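Long-range contacts in type I modular polyketide synthase (PDB 6IYR), which transfers an acyl building block, probably a malonyl-type extender unit such as methylmalonyl from its coenzyme A thioester, to an acyl carrier protein in module 8 of the salinomycin assembly line: residues V191-W196 and L244-L249; L249-G254 and E328-E333; A282-P287 and R374-F379; E333-L338 and L364-W369. One frame throughout, in Å; residues are numbered along the deposited sequence.

Interaction 1 (V191-W196 and L244-L249). With PO4 (phosphate ion), chain B.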
loop_
_atom_site.group_PDB
_atom_site.type_symbol
_atom_site.label_atom_id
_atom_site.label_comp_id
_atom_site.label_asym_id
_atom_site.label_seq_id
_atom_site.Cartn_x
_atom_site.Cartn_y
_atom_site.Cartn_z
ATOM N N VAL A 191 5.313 13.405 -9.293
ATOM C CA VAL A 191 4.777 12.677 -8.171
ATOM C C VAL A 191 4.498 11.233 -8.535
ATOM O O VAL A 191 4.690 10.362 -7.704
ATOM C CB VAL A 191 3.580 13.360 -7.491
ATOM C CG1 VAL A 191 2.299 13.375 -8.327
ATOM C CG2 VAL A 191 3.281 12.684 -6.178
ATOM N N GLN A 192 3.973 10.975 -9.735
ATOM C CA GLN A 192 3.517 9.628 -10.057
ATOM C C GLN A 192 4.677 8.604 -10.117
ATOM O O GLN A 192 4.602 7.533 -9.520
ATOM C CB GLN A 192 2.644 9.592 -11.341
ATOM C CG GLN A 192 1.317 10.303 -11.122
ATOM C CD GLN A 192 0.232 10.051 -12.170
ATOM O OE1 GLN A 192 -0.855 10.613 -12.089
ATOM N NE2 GLN A 192 0.511 9.222 -13.131
ATOM N N PRO A 193 5.772 8.948 -10.791
ATOM C CA PRO A 193 6.883 8.005 -10.856
ATOM C C PRO A 193 7.625 7.840 -9.513
ATOM O O PRO A 193 8.199 6.777 -9.261
ATOM C CB PRO A 193 7.816 8.624 -11.876
ATOM C CG PRO A 193 6.961 9.562 -12.660
ATOM C CD PRO A 193 5.924 10.058 -11.725
ATOM N N ALA A 194 7.689 8.911 -8.722
ATOM C CA ALA A 194 8.289 8.855 -7.383
ATOM C C ALA A 194 7.497 7.863 -6.517
ATOM O O ALA A 194 8.046 6.955 -5.852
ATOM C CB ALA A 194 8.267 10.250 -6.791
ATOM N N LEU A 195 6.180 7.963 -6.595
ATOM C CA LEU A 195 5.340 7.039 -5.848
ATOM C C LEU A 195 5.481 5.612 -6.375
ATOM O O LEU A 195 5.463 4.673 -5.624
ATOM C CB LEU A 195 3.879 7.440 -5.879
ATOM C CG LEU A 195 3.459 8.542 -4.889
ATOM C CD1 LEU A 195 1.989 8.950 -5.123
ATOM C CD2 LEU A 195 3.664 8.029 -3.467
ATOM N N TRP A 196 5.512 5.466 -7.685
ATOM C CA TRP A 196 5.757 4.181 -8.300
ATOM C C TRP A 196 7.001 3.512 -7.656
ATOM O O TRP A 196 6.946 2.345 -7.271
ATOM C CB TRP A 196 5.967 4.368 -9.814
ATOM C CG TRP A 196 6.419 3.095 -10.479
ATOM C CD1 TRP A 196 5.659 2.024 -10.766
ATOM C CD2 TRP A 196 7.733 2.778 -10.865
ATOM N NE1 TRP A 196 6.413 1.053 -11.338
ATOM C CE2 TRP A 196 7.709 1.478 -11.386
ATOM C CE3 TRP A 196 8.959 3.424 -10.739
ATOM C CZ2 TRP A 196 8.849 0.834 -11.832
ATOM C CZ3 TRP A 196 10.075 2.806 -11.242
ATOM C CH2 TRP A 196 10.025 1.509 -11.729
ATOM N N LEU A 244 6.007 8.109 -18.569
ATOM C CA LEU A 244 5.524 8.662 -19.840
ATOM C C LEU A 244 3.998 8.836 -19.790
ATOM O O LEU A 244 3.428 9.788 -20.328
ATOM C CB LEU A 244 5.944 7.736 -20.995
ATOM C CG LEU A 244 7.222 8.106 -21.745
ATOM C CD1 LEU A 244 8.272 8.873 -20.974
ATOM C CD2 LEU A 244 7.831 6.978 -22.553
ATOM N N ARG A 245 3.324 7.987 -19.043
ATOM C CA ARG A 245 1.903 8.221 -18.832
ATOM C C ARG A 245 1.664 9.461 -17.988
ATOM O O ARG A 245 0.750 10.228 -18.283
ATOM C CB ARG A 245 1.302 7.004 -18.196
ATOM C CG ARG A 245 -0.186 6.991 -17.962
ATOM C CD ARG A 245 -0.319 6.626 -16.514
ATOM N NE ARG A 245 -1.517 5.914 -16.136
ATOM C CZ ARG A 245 -2.176 6.236 -15.026
ATOM N NH1 ARG A 245 -1.836 7.356 -14.310
ATOM N NH2 ARG A 245 -3.193 5.484 -14.655
ATOM N N ALA A 246 2.541 9.707 -17.010
ATOM C CA ALA A 246 2.449 10.881 -16.159
ATOM C C ALA A 246 2.742 12.156 -16.929
ATOM O O ALA A 246 2.075 13.192 -16.740
ATOM C CB ALA A 246 3.390 10.775 -14.966
ATOM N N LYS A 247 3.694 12.082 -17.845
ATOM C CA LYS A 247 3.931 13.243 -18.676
ATOM C C LYS A 247 2.710 13.585 -19.530
ATOM O O LYS A 247 2.422 14.738 -19.743
ATOM C CB LYS A 247 5.122 13.038 -19.592
ATOM C CG LYS A 247 6.440 13.120 -18.859
ATOM C CD LYS A 247 7.557 13.460 -19.810
ATOM C CE LYS A 247 8.714 12.520 -19.634
ATOM N NZ LYS A 247 9.440 12.921 -18.408
ATOM N N ALA A 248 2.071 12.581 -20.119
ATOM C CA ALA A 248 0.931 12.852 -21.011
ATOM C C ALA A 248 -0.158 13.553 -20.216
ATOM O O ALA A 248 -0.774 14.524 -20.689
ATOM C CB ALA A 248 0.410 11.559 -21.612
ATOM N N LEU A 249 -0.329 13.115 -18.970
ATOM C CA LEU A 249 -1.274 13.719 -18.039
ATOM C C LEU A 249 -1.085 15.197 -17.734
ATOM O O LEU A 249 -1.971 15.845 -17.188
ATOM C CB LEU A 249 -1.234 12.992 -16.688
ATOM C CG LEU A 249 -2.226 11.848 -16.514
ATOM C CD1 LEU A 249 -2.092 11.203 -15.143
ATOM C CD2 LEU A 249 -3.665 12.278 -16.757
HETATM P P PO4 B . -4.315 8.325 -11.216
HETATM O O1 PO4 B . -4.147 8.994 -9.866
HETATM O O2 PO4 B . -3.875 9.065 -12.491
HETATM O O3 PO4 B . -3.468 7.070 -11.074
HETATM O O4 PO4 B . -5.799 8.122 -11.368
#
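Ala246 presses its methyl group into the angle between Gln192 and Pro193, with CB 3.9 Å from Gln192 CB and 4.2 Å from Pro193 CD. Leu249 brings its CD1 branch to within 3.9 Å of Gln192 CD; the two side chains cross at about a right angle. Ala246 faces Gln192 at the closest CA approach, and its small side chain fits there, where segments 191-196 and 244-248 of helices 188-208 and 235-248 run nearly antiparallel (156°), their axes 9.3 Å apart. The two helices flank the probable active-site cleft of the acyltransferase domain, whose GxSxG motif suggests Ser220 as the nucleophile.

The polar side centres on Arg245. Its CG stands anti to the backbone N (chi1 -176°) and the chain bends at chi2, which carries the guanidinium past the amide of Gln192; the two planes are 60° apart. Arg245 NH1 donates to O2 of a phosphate ion, probably from the crystallisation liquor, at 3.2 Å. Gln221, Tyr320, Ser322 and His323 also bind this ion, while Arg245 NH2 bonds to Asn372 and weakly to Ser220. In related malonyltransferases an arginine here receives the substrate carboxylate, and Arg245 probably corresponds to it.

Interaction 2 (L249-G254 and E328-E333)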
loop_
_atom_site.group_PDB
_atom_site.type_symbol
_atom_site.label_atom_id
_atom_site.label_comp_id
_atom_site.label_asym_id
_atom_site.label_seq_id
_atom_site.Cartn_x
_atom_site.Cartn_y
_atom_site.Cartn_z
ATOM N N LEU A 249 -0.329 13.115 -18.970
ATOM C CA LEU A 249 -1.274 13.719 -18.039
ATOM C C LEU A 249 -1.085 15.197 -17.734
ATOM O O LEU A 249 -1.971 15.845 -17.188
ATOM C CB LEU A 249 -1.234 12.992 -16.688
ATOM C CG LEU A 249 -2.226 11.848 -16.514
ATOM C CD1 LEU A 249 -2.092 11.203 -15.143
ATOM C CD2 LEU A 249 -3.665 12.278 -16.757
ATOM N N LEU A 250 0.114 15.695 -17.947
ATOM C CA LEU A 250 0.358 17.113 -17.854
ATOM C C LEU A 250 -0.684 17.918 -18.614
ATOM O O LEU A 250 -1.032 19.031 -18.206
ATOM C CB LEU A 250 1.715 17.415 -18.436
ATOM C CG LEU A 250 2.949 17.581 -17.562
ATOM C CD1 LEU A 250 2.722 17.449 -16.093
ATOM C CD2 LEU A 250 4.159 16.827 -18.060
ATOM N N ALA A 251 -1.222 17.355 -19.689
ATOM C CA ALA A 251 -2.145 18.110 -20.536
ATOM C C ALA A 251 -3.495 18.191 -19.890
ATOM O O ALA A 251 -4.360 18.877 -20.403
ATOM C CB ALA A 251 -2.279 17.437 -21.897
ATOM N N LEU A 252 -3.739 17.389 -18.857
ATOM C CA LEU A 252 -5.025 17.437 -18.159
ATOM C C LEU A 252 -5.010 18.209 -16.858
ATOM O O LEU A 252 -6.078 18.478 -16.271
ATOM C CB LEU A 252 -5.577 16.039 -17.891
ATOM C CG LEU A 252 -5.923 15.172 -19.095
ATOM C CD1 LEU A 252 -6.850 14.067 -18.617
ATOM C CD2 LEU A 252 -6.536 15.956 -20.225
ATOM N N ALA A 253 -3.823 18.566 -16.394
ATOM C CA ALA A 253 -3.670 19.159 -15.055
ATOM C C ALA A 253 -4.296 20.533 -15.027
ATOM O O ALA A 253 -4.127 21.295 -15.962
ATOM C CB ALA A 253 -2.200 19.266 -14.674
ATOM N N GLY A 254 -5.121 20.783 -14.019
ATOM C CA GLY A 254 -5.805 22.038 -13.899
ATOM C C GLY A 254 -7.133 22.070 -14.639
ATOM O O GLY A 254 -7.776 23.100 -14.643
ATOM N N GLU A 328 -9.548 11.043 -23.225
ATOM C CA GLU A 328 -9.552 10.784 -24.697
ATOM C C GLU A 328 -8.600 11.703 -25.391
ATOM O O GLU A 328 -7.954 11.330 -26.349
ATOM C CB GLU A 328 -10.964 10.942 -25.291
ATOM C CG GLU A 328 -11.835 9.730 -24.951
ATOM C CD GLU A 328 -13.351 9.972 -24.995
ATOM O OE1 GLU A 328 -13.809 11.095 -25.318
ATOM O OE2 GLU A 328 -14.097 9.014 -24.681
ATOM N N HIS A 329 -8.422 12.882 -24.826
ATOM C CA HIS A 329 -7.532 13.882 -25.399
ATOM C C HIS A 329 -6.056 13.433 -25.441
ATOM O O HIS A 329 -5.289 13.917 -26.247
ATOM C CB HIS A 329 -7.722 15.164 -24.581
ATOM C CG HIS A 329 -6.683 16.212 -24.802
ATOM N ND1 HIS A 329 -6.644 16.984 -25.949
ATOM C CD2 HIS A 329 -5.845 16.812 -23.921
ATOM C CE1 HIS A 329 -5.710 17.914 -25.819
ATOM N NE2 HIS A 329 -5.216 17.834 -24.592
ATOM N N ILE A 330 -5.630 12.525 -24.573
ATOM C CA ILE A 330 -4.235 12.085 -24.635
ATOM C C ILE A 330 -4.099 10.615 -25.074
ATOM O O ILE A 330 -3.023 9.993 -24.977
ATOM C CB ILE A 330 -3.518 12.273 -23.281
ATOM C CG1 ILE A 330 -4.320 11.548 -22.166
ATOM C CG2 ILE A 330 -3.362 13.749 -23.004
ATOM C CD1 ILE A 330 -3.580 11.383 -20.839
ATOM N N ARG A 331 -5.186 10.046 -25.545
ATOM C CA ARG A 331 -5.147 8.644 -25.953
ATOM C C ARG A 331 -4.040 8.353 -26.953
ATOM O O ARG A 331 -3.284 7.377 -26.799
ATOM C CB ARG A 331 -6.480 8.245 -26.530
ATOM C CG ARG A 331 -6.515 6.818 -27.025
ATOM C CD ARG A 331 -7.732 6.602 -27.903
ATOM N NE ARG A 331 -8.278 5.277 -27.647
ATOM C CZ ARG A 331 -8.033 4.179 -28.361
ATOM N NH1 ARG A 331 -8.526 3.010 -27.949
ATOM N NH2 ARG A 331 -7.333 4.236 -29.491
ATOM N N ALA A 332 -3.992 9.108 -28.042
ATOM C CA ALA A 332 -3.040 8.756 -29.106
ATOM C C ALA A 332 -1.610 8.886 -28.584
ATOM O O ALA A 332 -0.753 8.075 -28.886
ATOM C CB ALA A 332 -3.247 9.619 -30.336
ATOM N N GLU A 333 -1.359 9.919 -27.790
ATOM C CA GLU A 333 -0.060 10.104 -27.199
ATOM C C GLU A 333 0.316 8.915 -26.313
ATOM O O GLU A 333 1.438 8.412 -26.390
ATOM C CB GLU A 333 -0.007 11.438 -26.410
ATOM C CG GLU A 333 1.364 11.688 -25.804
ATOM C CD GLU A 333 1.438 12.911 -24.890
ATOM O OE1 GLU A 333 2.430 13.020 -24.131
ATOM O OE2 GLU A 333 0.496 13.720 -24.878
#
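The imidazole of His329 meets Leu252 at its edge: Leu252 CD2 lies near the ring plane, 3.9 Å from His329 CD2, and the two side chains run antiparallel as they pass. Ala251 reaches the same ring obliquely, its CB 4.0 Å from His329 NE2. With CG anti to the backbone N (chi1 167°), His329 swings its ring across toward the 249-254 turn.

Ile330 packs beside it with two separate branches. CG1 sits between the backbone N and the carbonyl carbon (chi1 55°), so CG2 and CD1 are divided between two partners: CG2 touches Ala251 CB at 4.0 Å, and CD1 reaches Leu249, 4.2 Å from its CD2 and 4.1 Å from its backbone N. No hydrogen bond joins the segments; the contact is apolar apart from the imidazole. Each backbone is instead held by a turn of its own, Leu252 N bonding to Leu249 O at 2.9 Å and Arg331 N to Glu328 O at 3.2 Å.

The 249-254 segment is the turn that leaves helix 235-248 for strand 257-261, and Ile330 is the N-cap residue of helix 331-337. Leu249 also packs on Val188 of helix 188-208, while Ile330 reaches Ala248 of helix 235-248 and Leu373 of helix 366-374. Leu252 lies against Tyr320 and Gln326.

Interaction 3 (A282-P287 and R374-F379)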
loop_
_atom_site.group_PDB
_atom_site.type_symbol
_atom_site.label_atom_id
_atom_site.label_comp_id
_atom_site.label_asym_id
_atom_site.label_seq_id
_atom_site.Cartn_x
_atom_site.Cartn_y
_atom_site.Cartn_z
ATOM N N ALA A 282 -15.131 7.354 -11.440
ATOM C CA ALA A 282 -13.701 7.098 -11.583
ATOM C C ALA A 282 -13.262 5.863 -10.794
ATOM O O ALA A 282 -12.449 5.069 -11.283
ATOM C CB ALA A 282 -12.902 8.304 -11.172
ATOM N N SER A 283 -13.822 5.646 -9.608
ATOM C CA SER A 283 -13.382 4.484 -8.854
ATOM C C SER A 283 -14.448 4.039 -7.901
ATOM O O SER A 283 -15.214 4.855 -7.390
ATOM C CB SER A 283 -12.035 4.781 -8.144
ATOM O OG SER A 283 -12.205 5.535 -6.979
ATOM N N VAL A 284 -14.558 2.727 -7.749
ATOM C CA VAL A 284 -15.393 2.136 -6.714
ATOM C C VAL A 284 -14.504 1.417 -5.724
ATOM O O VAL A 284 -13.937 0.368 -6.046
ATOM C CB VAL A 284 -16.365 1.118 -7.313
ATOM C CG1 VAL A 284 -17.288 0.535 -6.242
ATOM C CG2 VAL A 284 -17.166 1.778 -8.423
ATOM N N ASN A 285 -14.413 1.979 -4.522
ATOM C CA ASN A 285 -13.450 1.563 -3.528
ATOM C C ASN A 285 -14.019 0.750 -2.372
ATOM O O ASN A 285 -13.263 0.180 -1.612
ATOM C CB ASN A 285 -12.724 2.767 -3.006
ATOM C CG ASN A 285 -12.002 3.489 -4.104
ATOM O OD1 ASN A 285 -11.621 2.891 -5.086
ATOM N ND2 ASN A 285 -11.974 4.787 -4.028
ATOM N N GLY A 286 -15.346 0.700 -2.254
ATOM C CA GLY A 286 -16.019 -0.030 -1.181
ATOM C C GLY A 286 -17.516 0.066 -1.404
ATOM O O GLY A 286 -17.959 0.850 -2.223
ATOM N N PRO A 287 -18.303 -0.757 -0.719
ATOM C CA PRO A 287 -19.750 -0.750 -0.954
ATOM C C PRO A 287 -20.432 0.611 -0.734
ATOM O O PRO A 287 -21.517 0.828 -1.250
ATOM C CB PRO A 287 -20.283 -1.784 0.061
ATOM C CG PRO A 287 -19.209 -1.936 1.077
ATOM C CD PRO A 287 -17.915 -1.643 0.391
ATOM N N ARG A 374 -8.384 5.388 -18.622
ATOM C CA ARG A 374 -9.659 5.833 -19.149
ATOM C C ARG A 374 -10.848 5.320 -18.376
ATOM O O ARG A 374 -11.875 5.989 -18.272
ATOM C CB ARG A 374 -9.782 5.425 -20.624
ATOM C CG ARG A 374 -11.157 5.700 -21.220
ATOM C CD ARG A 374 -11.428 7.192 -21.337
ATOM N NE ARG A 374 -12.755 7.478 -21.919
ATOM C CZ ARG A 374 -13.883 7.518 -21.223
ATOM N NH1 ARG A 374 -13.913 7.160 -19.946
ATOM N NH2 ARG A 374 -14.999 7.922 -21.801
ATOM N N ASN A 375 -10.730 4.153 -17.781
ATOM C CA ASN A 375 -11.893 3.495 -17.239
ATOM C C ASN A 375 -11.974 3.463 -15.719
ATOM O O ASN A 375 -10.976 3.608 -15.050
ATOM C CB ASN A 375 -11.954 2.091 -17.800
ATOM C CG ASN A 375 -12.374 2.105 -19.256
ATOM O OD1 ASN A 375 -13.543 2.322 -19.557
ATOM N ND2 ASN A 375 -11.420 2.190 -20.110
ATOM N N THR A 376 -13.142 3.099 -15.222
ATOM C CA THR A 376 -13.420 3.017 -13.798
ATOM C C THR A 376 -12.492 2.005 -13.102
ATOM O O THR A 376 -12.190 0.960 -13.633
ATOM C CB THR A 376 -14.891 2.600 -13.565
ATOM O OG1 THR A 376 -15.762 3.518 -14.204
ATOM C CG2 THR A 376 -15.251 2.545 -12.117
ATOM N N VAL A 377 -12.023 2.354 -11.918
ATOM C CA VAL A 377 -11.185 1.462 -11.166
ATOM C C VAL A 377 -12.134 0.629 -10.326
ATOM O O VAL A 377 -12.760 1.125 -9.415
ATOM C CB VAL A 377 -10.244 2.241 -10.239
ATOM C CG1 VAL A 377 -9.464 1.301 -9.346
ATOM C CG2 VAL A 377 -9.329 3.147 -11.028
ATOM N N ARG A 378 -12.250 -0.646 -10.654
ATOM C CA ARG A 378 -13.136 -1.534 -9.917
ATOM C C ARG A 378 -12.431 -2.196 -8.732
ATOM O O ARG A 378 -12.248 -3.397 -8.697
ATOM C CB ARG A 378 -13.725 -2.568 -10.859
ATOM C CG ARG A 378 -14.144 -1.973 -12.181
ATOM C CD ARG A 378 -15.102 -2.853 -12.951
ATOM N NE ARG A 378 -15.409 -2.256 -14.247
ATOM C CZ ARG A 378 -16.437 -1.447 -14.483
ATOM N NH1 ARG A 378 -16.612 -0.951 -15.696
ATOM N NH2 ARG A 378 -17.284 -1.146 -13.511
ATOM N N PHE A 379 -12.033 -1.379 -7.775
ATOM C CA PHE A 379 -11.317 -1.851 -6.610
ATOM C C PHE A 379 -12.114 -2.752 -5.688
ATOM O O PHE A 379 -11.662 -3.823 -5.340
ATOM C CB PHE A 379 -10.718 -0.678 -5.857
ATOM C CG PHE A 379 -9.797 -1.076 -4.764
ATOM C CD1 PHE A 379 -8.535 -1.535 -5.045
ATOM C CD2 PHE A 379 -10.188 -0.972 -3.456
ATOM C CE1 PHE A 379 -7.681 -1.896 -4.039
ATOM C CE2 PHE A 379 -9.339 -1.335 -2.446
ATOM C CZ PHE A 379 -8.087 -1.792 -2.739
#
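Ser283 and Val377 pair in parallel and point to the same face of the sheet, their CB atoms 3.7 Å apart. Val377 holds CG1 anti to its backbone N (chi1 174°), which turns CG2 back over the Ala282 carbonyl, 3.7 Å from O. Around this pair run two backbone bonds, both nearly straight at the hydrogen: Val377 N to Ala282 O at 2.8 Å, with the donor tilted from the carbonyl plane, and Val284 N to Val377 O at 2.9 Å.

On the other face Val284 CG2 meets Thr376 CG2 at 4.2 Å; the Thr376 hydroxyl turns away to bond to Leu281 O. Further on, Phe379 sets CB 3.4 Å from Val284 O. Its CG is anti to the backbone N (chi1 -171°), and the ring edge is thereby laid against the carbonyl of Asn285, CD2 being 3.8 Å from Asn285 O. The Asn285 amide stands steeply to that ring, the planes 76° apart; its ND2 donates weakly to Ser283 OG, and its OD1 bonds to His219.

The short, weakly bonded strand 377-378 lies at the edge of the ferredoxin-like sheet of the small subdomain, parallel to 279-286. Because the pairing rests on main-chain bonds, it probably helps set the course of the backbone just before it, where Asn375 O takes a bond from His323 ND1, consistent with positioning a probable catalytic histidine.

Interaction 4 (E333-L338 and L364-W369)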
loop_
_atom_site.group_PDB
_atom_site.type_symbol
_atom_site.label_atom_id
_atom_site.label_comp_id
_atom_site.label_asym_id
_atom_site.label_seq_id
_atom_site.Cartn_x
_atom_site.Cartn_y
_atom_site.Cartn_z
ATOM N N GLU A 333 -1.359 9.919 -27.790
ATOM C CA GLU A 333 -0.060 10.104 -27.199
ATOM C C GLU A 333 0.316 8.915 -26.313
ATOM O O GLU A 333 1.438 8.412 -26.390
ATOM C CB GLU A 333 -0.007 11.438 -26.410
ATOM C CG GLU A 333 1.364 11.688 -25.804
ATOM C CD GLU A 333 1.438 12.911 -24.890
ATOM O OE1 GLU A 333 2.430 13.020 -24.131
ATOM O OE2 GLU A 333 0.496 13.720 -24.878
ATOM N N VAL A 334 -0.602 8.454 -25.476
ATOM C CA VAL A 334 -0.296 7.345 -24.558
ATOM C C VAL A 334 -0.008 6.065 -25.343
ATOM O O VAL A 334 1.045 5.410 -25.173
ATOM C CB VAL A 334 -1.453 7.090 -23.547
ATOM C CG1 VAL A 334 -1.249 5.777 -22.799
ATOM C CG2 VAL A 334 -1.530 8.239 -22.560
ATOM N N LEU A 335 -0.868 5.802 -26.313
ATOM C CA LEU A 335 -0.710 4.635 -27.168
ATOM C C LEU A 335 0.608 4.662 -27.904
ATOM O O LEU A 335 1.294 3.637 -28.028
ATOM C CB LEU A 335 -1.848 4.561 -28.162
ATOM C CG LEU A 335 -3.199 4.289 -27.541
ATOM C CD1 LEU A 335 -4.240 4.253 -28.658
ATOM C CD2 LEU A 335 -3.186 2.986 -26.774
ATOM N N SER A 336 1.012 5.842 -28.347
ATOM C CA SER A 336 2.247 5.939 -29.102
ATOM C C SER A 336 3.507 5.904 -28.198
ATOM O O SER A 336 4.484 5.206 -28.506
ATOM C CB SER A 336 2.227 7.195 -29.941
ATOM O OG SER A 336 3.463 7.396 -30.542
ATOM N N ALA A 337 3.465 6.623 -27.078
ATOM C CA ALA A 337 4.589 6.659 -26.130
ATOM C C ALA A 337 4.989 5.246 -25.677
ATOM O O ALA A 337 6.155 4.975 -25.437
ATOM C CB ALA A 337 4.221 7.498 -24.907
ATOM N N LEU A 338 3.996 4.407 -25.453
ATOM C CA LEU A 338 4.188 3.080 -24.896
ATOM C C LEU A 338 4.136 1.923 -25.919
ATOM O O LEU A 338 4.013 0.759 -25.538
ATOM C CB LEU A 338 3.080 2.810 -23.886
ATOM C CG LEU A 338 3.222 3.373 -22.481
ATOM C CD1 LEU A 338 4.268 4.451 -22.330
ATOM C CD2 LEU A 338 1.881 3.792 -21.975
ATOM N N LEU A 364 -0.630 -6.748 -20.838
ATOM C CA LEU A 364 -0.464 -5.412 -20.262
ATOM C C LEU A 364 0.275 -4.497 -21.174
ATOM O O LEU A 364 1.375 -4.016 -20.866
ATOM C CB LEU A 364 0.187 -5.470 -18.878
ATOM C CG LEU A 364 -0.515 -6.443 -17.918
ATOM C CD1 LEU A 364 -0.023 -6.345 -16.478
ATOM C CD2 LEU A 364 -2.002 -6.172 -17.963
ATOM N N ASP A 365 -0.297 -4.294 -22.355
ATOM C CA ASP A 365 0.383 -3.524 -23.355
ATOM C C ASP A 365 -0.131 -2.076 -23.312
ATOM O O ASP A 365 -0.945 -1.722 -22.435
ATOM C CB ASP A 365 0.185 -4.146 -24.734
ATOM C CG ASP A 365 -1.268 -4.287 -25.119
ATOM O OD1 ASP A 365 -2.170 -3.652 -24.518
ATOM O OD2 ASP A 365 -1.513 -5.060 -26.050
ATOM N N ALA A 366 0.254 -1.286 -24.310
ATOM C CA ALA A 366 -0.084 0.147 -24.367
ATOM C C ALA A 366 -1.581 0.398 -24.235
ATOM O O ALA A 366 -2.016 1.289 -23.486
ATOM C CB ALA A 366 0.456 0.791 -25.638
ATOM N N GLU A 367 -2.361 -0.452 -24.880
ATOM C CA GLU A 367 -3.787 -0.289 -24.914
ATOM C C GLU A 367 -4.335 -0.560 -23.515
ATOM O O GLU A 367 -5.270 0.110 -23.099
ATOM C CB GLU A 367 -4.407 -1.214 -25.972
ATOM C CG GLU A 367 -5.938 -1.285 -25.980
ATOM C CD GLU A 367 -6.642 0.028 -26.357
ATOM O OE1 GLU A 367 -7.703 0.337 -25.749
ATOM O OE2 GLU A 367 -6.160 0.739 -27.270
ATOM N N TYR A 368 -3.837 -1.603 -22.843
ATOM C CA TYR A 368 -4.192 -1.826 -21.441
ATOM C C TYR A 368 -3.950 -0.563 -20.604
ATOM O O TYR A 368 -4.771 -0.207 -19.784
ATOM C CB TYR A 368 -3.413 -2.994 -20.823
ATOM C CG TYR A 368 -3.872 -3.313 -19.434
ATOM C CD1 TYR A 368 -4.929 -4.172 -19.225
ATOM C CD2 TYR A 368 -3.312 -2.682 -18.328
ATOM C CE1 TYR A 368 -5.373 -4.449 -17.949
ATOM C CE2 TYR A 368 -3.795 -2.901 -17.046
ATOM C CZ TYR A 368 -4.829 -3.778 -16.858
ATOM O OH TYR A 368 -5.308 -4.043 -15.581
ATOM N N TRP A 369 -2.776 0.021 -20.726
ATOM C CA TRP A 369 -2.408 1.142 -19.874
ATOM C C TRP A 369 -3.279 2.345 -20.200
ATOM O O TRP A 369 -3.723 3.035 -19.286
ATOM C CB TRP A 369 -0.897 1.455 -19.929
ATOM C CG TRP A 369 -0.102 0.345 -19.341
ATOM C CD1 TRP A 369 0.713 -0.507 -20.007
ATOM C CD2 TRP A 369 -0.269 -0.218 -18.017
ATOM N NE1 TRP A 369 1.071 -1.553 -19.203
ATOM C CE2 TRP A 369 0.484 -1.399 -17.972
ATOM C CE3 TRP A 369 -0.952 0.194 -16.864
ATOM C CZ2 TRP A 369 0.600 -2.169 -16.816
ATOM C CZ3 TRP A 369 -0.911 -0.613 -15.733
ATOM C CH2 TRP A 369 -0.081 -1.750 -15.699
HETATM O O HOH W 1 2.424 -1.735 -26.143
#
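A single water bridges Leu338 and Ala366: it accepts from Ala366 N at 2.9 Å and donates to Leu338 O at 3.0 Å. A carbonyl where helix 331-337 ends and an amide where helix 366-374 begins are thus satisfied through one molecule. Beside this bridge the methyl of Ala366 nestles against Leu338, CB to CB 3.7 Å.

Asp365 caps the second helix. Its OD1 takes Tyr368 N at 3.1 Å, almost straight at 170°, and Glu367 N more weakly, an N-cap that holds the first turn and with it the face turned to Leu335 and Leu338. The C-terminal end of helix 331-337 packs here against that capped first turn of helix 366-374, the helix that leads on to the edge strand 377-378 of the small subdomain of the acyltransferase.

Leu335 runs alongside Glu367 in the same direction. Glu367 bends at chi2 (65°), bringing OE2 alongside Leu335 CD2 at 3.8 Å; the carboxylate also has weak, long ion pairs with Arg331 and Arg371. Leu338 crosses Trp369 at about a right angle, CD2 meeting the indole residue at its CB, 4.2 Å away. The indole is held from its far end, where Trp369 NE1 donates to Leu364 O at 3.0 Å from above the carbonyl plane, and Trp369 packs on Ile224 and Ala227 of helix 222-230.

From the N terminus, interaction 1 comes first, closing a loop of 47 residues between helices 188-208 and 235-248. Interaction 2 opens at its last residue, Leu249, and spans the four main strands of the ferredoxin-like subdomain (257-316) to return at 328-333. Interaction 3 starts inside that span and ends beyond it, so the two cross, and the salt bridge from Glu328 to Arg374 joins them directly. Interaction 4 is nested inside the loop of interaction 3 and shares Glu333 and helix 331-337 with interaction 2. Ala248 and Leu244 touch that helix and its end, tying interactions 1, 2 and 4 together. Helix 366-374 then leads from interaction 4 to the edge strand of interaction 3.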